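Local atomic coordinates of salivary cystatin-L (Ixodes scapularis, PDB entry 4ZM8), a protein that inhibits host cysteine proteinases such as cathepsins L and S, helping the tick to suppress its host's immune response and feed successfully. Residues 63-71 and 81-89. Sequence-based numbering, arbitrary orientation.
Sequences LKVAESTCE and CLPKADAAH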
ATOM      1  N   LEU A  63      -2.882   8.177  19.108  1.00 27.15           N
ATOM      2  CA  LEU A  63      -3.586   9.411  19.419  1.00 29.66           C
ATOM      3  C   LEU A  63      -4.659   9.253  20.462  1.00 28.69           C
ATOM      4  O   LEU A  63      -5.314   8.217  20.538  1.00 30.68           O
ATOM      5  CB  LEU A  63      -4.244   9.986  18.164  1.00 29.56           C
ATOM      6  CG  LEU A  63      -3.331  10.310  16.999  1.00 26.05           C
ATOM      7  CD1 LEU A  63      -4.163  10.886  15.881  1.00 24.65           C
ATOM      8  CD2 LEU A  63      -2.246  11.270  17.460  1.00 26.72           C
ATOM      9  N   LYS A  64      -4.843  10.310  21.243  1.00 26.21           N
ATOM     10  CA  LYS A  64      -6.065  10.500  22.012  1.00 32.31           C
ATOM     11  C   LYS A  64      -7.010  11.344  21.160  1.00 31.18           C
ATOM     12  O   LYS A  64      -6.660  12.446  20.745  1.00 30.19           O
ATOM     13  CB  LYS A  64      -5.780  11.188  23.349  1.00 36.50           C
ATOM     14  CG  LYS A  64      -5.022  10.354  24.351  1.00 31.34           C
ATOM     15  CD  LYS A  64      -5.875   9.213  24.863  1.00 37.96           C
ATOM     16  CE  LYS A  64      -5.081   8.331  25.815  1.00 46.85           C
ATOM     17  NZ  LYS A  64      -4.306   9.141  26.818  1.00 39.51           N
ATOM     18  N   VAL A  65      -8.199  10.822  20.893  1.00 31.26           N
ATOM     19  CA  VAL A  65      -9.145  11.479  20.004  1.00 30.45           C
ATOM     20  C   VAL A  65     -10.402  11.922  20.766  1.00 29.62           C
ATOM     21  O   VAL A  65     -10.852  11.242  21.681  1.00 32.82           O
ATOM     22  CB  VAL A  65      -9.497  10.532  18.835  1.00 30.49           C
ATOM     23  CG1 VAL A  65     -10.543  11.128  17.926  1.00 30.77           C
ATOM     24  CG2 VAL A  65      -8.255  10.241  18.047  1.00 32.71           C
ATOM     25  N   ALA A  66     -10.951  13.075  20.403  1.00 32.51           N
ATOM     26  CA  ALA A  66     -12.160  13.596  21.045  1.00 28.57           C
ATOM     27  C   ALA A  66     -13.027  14.409  20.073  1.00 31.13           C
ATOM     28  O   ALA A  66     -12.497  15.111  19.197  1.00 28.09           O
ATOM     29  CB  ALA A  66     -11.784  14.443  22.245  1.00 26.73           C
ATOM     30  N   GLU A  67     -14.352  14.296  20.229  1.00 27.66           N
ATOM     31  CA  GLU A  67     -15.314  15.066  19.438  1.00 26.78           C
ATOM     32  C   GLU A  67     -14.955  16.550  19.564  1.00 26.81           C
ATOM     33  O   GLU A  67     -14.631  17.019  20.656  1.00 25.60           O
ATOM     34  CB  GLU A  67     -16.756  14.776  19.905  1.00 29.13           C
ATOM     35  CG  GLU A  67     -17.891  15.463  19.103  1.00 32.30           C
ATOM     36  CD  GLU A  67     -19.308  14.963  19.462  1.00 39.02           C
ATOM     37  OE1 GLU A  67     -20.299  15.489  18.903  1.00 36.03           O
ATOM     38  OE2 GLU A  67     -19.442  14.044  20.300  1.00 49.47           O
ATOM     39  N   SER A  68     -14.954  17.279  18.453  1.00 26.49           N
ATOM     40  CA  SER A  68     -14.566  18.696  18.496  1.00 29.76           C
ATOM     41  C   SER A  68     -15.771  19.618  18.520  1.00 26.86           C
ATOM     42  O   SER A  68     -16.921  19.187  18.429  1.00 27.88           O
ATOM     43  CB  SER A  68     -13.693  19.070  17.307  1.00 26.98           C
ATOM     44  OG  SER A  68     -14.444  18.954  16.119  1.00 29.03           O
ATOM     45  N   THR A  69     -15.505  20.903  18.645  1.00 24.91           N
ATOM     46  CA  THR A  69     -16.597  21.866  18.710  1.00 31.88           C
ATOM     47  C   THR A  69     -17.241  22.114  17.330  1.00 32.30           C
ATOM     48  O   THR A  69     -18.378  22.579  17.252  1.00 29.60           O
ATOM     49  CB  THR A  69     -16.111  23.185  19.302  1.00 25.54           C
ATOM     50  OG1 THR A  69     -14.942  23.612  18.593  1.00 31.10           O
ATOM     51  CG2 THR A  69     -15.756  22.994  20.762  1.00 19.89           C
ATOM     52  N   CYS A  70     -16.526  21.753  16.262  1.00 29.41           N
ATOM     53  CA  CYS A  70     -16.929  22.062  14.891  1.00 32.19           C
ATOM     54  C   CYS A  70     -17.800  21.022  14.169  1.00 37.17           C
ATOM     55  O   CYS A  70     -17.556  19.816  14.240  1.00 31.01           O
ATOM     56  CB  CYS A  70     -15.684  22.307  14.050  1.00 30.90           C
ATOM     57  SG  CYS A  70     -14.609  23.577  14.708  1.00 40.86           S
ATOM     58  N   GLU A  71     -18.803  21.522  13.446  1.00 39.26           N
ATOM     59  CA  GLU A  71     -19.641  20.686  12.591  1.00 39.41           C
ATOM     60  C   GLU A  71     -18.852  20.224  11.384  1.00 37.47           C
ATOM     61  O   GLU A  71     -17.894  20.875  10.977  1.00 36.27           O
ATOM     62  CB  GLU A  71     -20.884  21.437  12.113  1.00 39.99           C
ATOM     63  CG  GLU A  71     -21.587  22.285  13.165  1.00 40.44           C
ATOM     64  CD  GLU A  71     -22.642  21.530  13.933  1.00 49.69           C
ATOM     65  OE1 GLU A  71     -22.361  20.397  14.387  1.00 50.16           O
ATOM     66  OE2 GLU A  71     -23.759  22.079  14.080  1.00 54.79           O
ATOM     67  N   CYS A  81     -11.163  24.152  16.077  1.00 28.04           N
ATOM     68  CA  CYS A  81     -11.907  22.957  16.411  1.00 27.98           C
ATOM     69  C   CYS A  81     -11.258  22.179  17.553  1.00 27.83           C
ATOM     70  O   CYS A  81     -10.665  21.130  17.346  1.00 31.61           O
ATOM     71  CB  CYS A  81     -12.050  22.087  15.165  1.00 37.55           C
ATOM     72  SG  CYS A  81     -12.884  22.963  13.800  1.00 41.89           S
ATOM     73  N   LEU A  82     -11.395  22.702  18.767  1.00 26.04           N
ATOM     74  CA  LEU A  82     -10.789  22.112  19.959  1.00 22.16           C
ATOM     75  C   LEU A  82     -11.599  20.949  20.533  1.00 23.48           C
ATOM     76  O   LEU A  82     -12.779  20.773  20.210  1.00 23.97           O
ATOM     77  CB  LEU A  82     -10.620  23.188  21.019  1.00 25.12           C
ATOM     78  CG  LEU A  82      -9.714  24.325  20.581  1.00 26.69           C
ATOM     79  CD1 LEU A  82      -9.786  25.453  21.593  1.00 21.26           C
ATOM     80  CD2 LEU A  82      -8.283  23.807  20.391  1.00 23.26           C
ATOM     81  N   PRO A  83     -10.964  20.130  21.377  1.00 22.27           N
ATOM     82  CA  PRO A  83     -11.728  19.022  21.949  1.00 23.73           C
ATOM     83  C   PRO A  83     -12.800  19.481  22.936  1.00 22.77           C
ATOM     84  O   PRO A  83     -12.504  20.248  23.858  1.00 25.30           O
ATOM     85  CB  PRO A  83     -10.649  18.180  22.644  1.00 18.71           C
ATOM     86  CG  PRO A  83      -9.501  19.084  22.820  1.00 15.77           C
ATOM     87  CD  PRO A  83      -9.529  20.017  21.679  1.00 22.67           C
ATOM     88  N   LYS A  84     -14.033  19.033  22.719  1.00 22.61           N
ATOM     89  CA  LYS A  84     -15.100  19.185  23.712  1.00 24.87           C
ATOM     90  C   LYS A  84     -14.660  18.721  25.121  1.00 25.96           C
ATOM     91  O   LYS A  84     -14.285  17.562  25.325  1.00 20.99           O
ATOM     92  CB  LYS A  84     -16.348  18.400  23.294  1.00 23.27           C
ATOM     93  CG  LYS A  84     -17.383  19.176  22.518  1.00 29.54           C
ATOM     94  CD  LYS A  84     -18.794  18.623  22.772  1.00 38.45           C
ATOM     95  CE  LYS A  84     -18.917  17.157  22.322  1.00 45.59           C
ATOM     96  NZ  LYS A  84     -20.241  16.512  22.607  1.00 47.42           N
ATOM     97  N   ALA A  85     -14.731  19.650  26.074  1.00 25.30           N
ATOM     98  CA  ALA A  85     -14.455  19.417  27.489  1.00 21.80           C
ATOM     99  C   ALA A  85     -14.997  18.112  28.073  1.00 24.55           C
ATOM    100  O   ALA A  85     -14.304  17.478  28.874  1.00 24.02           O
ATOM    101  CB  ALA A  85     -14.990  20.608  28.327  1.00 24.04           C
ATOM    102  N   ASP A  86     -16.226  17.717  27.738  1.00 22.83           N
ATOM    103  CA  ASP A  86     -16.755  16.474  28.320  1.00 27.07           C
ATOM    104  C   ASP A  86     -16.748  15.287  27.346  1.00 28.18           C
ATOM    105  O   ASP A  86     -17.316  14.235  27.633  1.00 38.10           O
ATOM    106  CB  ASP A  86     -18.170  16.682  28.891  1.00 26.02           C
ATOM    107  CG  ASP A  86     -19.201  17.095  27.842  1.00 32.61           C
ATOM    108  OD1 ASP A  86     -19.267  16.481  26.759  1.00 35.87           O
ATOM    109  OD2 ASP A  86     -19.976  18.042  28.118  1.00 39.45           O
ATOM    110  N   ALA A  87     -16.091  15.438  26.207  1.00 27.78           N
ATOM    111  CA  ALA A  87     -16.040  14.350  25.245  1.00 27.32           C
ATOM    112  C   ALA A  87     -15.076  13.259  25.706  1.00 28.45           C
ATOM    113  O   ALA A  87     -13.946  13.530  26.121  1.00 25.56           O
ATOM    114  CB  ALA A  87     -15.650  14.871  23.880  1.00 25.15           C
ATOM    115  N   ALA A  88     -15.548  12.021  25.648  1.00 31.18           N
ATOM    116  CA  ALA A  88     -14.717  10.861  25.945  1.00 27.78           C
ATOM    117  C   ALA A  88     -13.540  10.770  24.978  1.00 28.45           C
ATOM    118  O   ALA A  88     -13.708  10.938  23.778  1.00 31.25           O
ATOM    119  CB  ALA A  88     -15.545   9.593  25.886  1.00 26.36           C
ATOM    120  N   HIS A  89     -12.349  10.519  25.510  1.00 31.42           N
ATOM    121  CA  HIS A  89     -11.152  10.345  24.698  1.00 28.85           C
ATOM    122  C   HIS A  89     -11.024   8.883  24.249  1.00 36.87           C
ATOM    123  O   HIS A  89     -11.335   7.971  25.017  1.00 36.47           O
ATOM    124  CB  HIS A  89      -9.902  10.761  25.484  1.00 29.34           C
ATOM    125  CG  HIS A  89      -9.883  12.205  25.909  1.00 31.60           C
ATOM    126  ND1 HIS A  89     -10.900  13.093  25.625  1.00 31.64           N
ATOM    127  CD2 HIS A  89      -8.950  12.916  26.586  1.00 24.81           C
ATOM    128  CE1 HIS A  89     -10.591  14.284  26.105  1.00 23.30           C
ATOM    129  NE2 HIS A  89      -9.413  14.202  26.692  1.00 20.39           N
TER
HETATM  130  O   HOH W   1     -14.818  12.167  21.612  1.00 23.41           O
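The covalent tie joins Cys-70 to Cys-81, a disulfide with SG-SG 2.0 Å and a chi3 of -101°. It fastens the end of strand 39-68 to the loop leading to strand 90-99 in the cystatin fold, away from the annotated reactive site.

Backbone bonding is confined to a single bridge, Ser-68 with Pro-83. Lys-84 N donates to Glu-67 O over 2.9 Å, with 156° at the hydrogen. Thr-69 N reaches Leu-82 O more weakly, bent to 133°, and the same oxygen receives a CA-H...O contact from Ser-68 CA. Farther along, a water links Glu-67 N to Ala-88 O, and His-89 CA lies 3.2 Å from Val-65 O.

Among charged groups, Glu-67 and Lys-84 lie alongside each other with their charged ends on the same side. The extended glutamate lays CD 3.6 Å from Lys-84 CE, whereas the salt bridge from OE2 to Lys-84 NZ is long and weak at 3.5 Å.

Apolar packing centres on the methyl of Ala-66, which meets Pro-83 CB at 3.9 Å and Ala-87 CB at 4.2 Å; the His-89 ring approaches it obliquely through ND1.

The loop between antiparallel strands 39-68 and 90-99 holds both the disulfide and, near its end, a type I turn, Lys-84 to Ala-87. In the crystal dimer, probably absent in vivo, a strand of the second subunit extends this sheet, and Phe-40 O of that subunit accepts from Ser-68 OG.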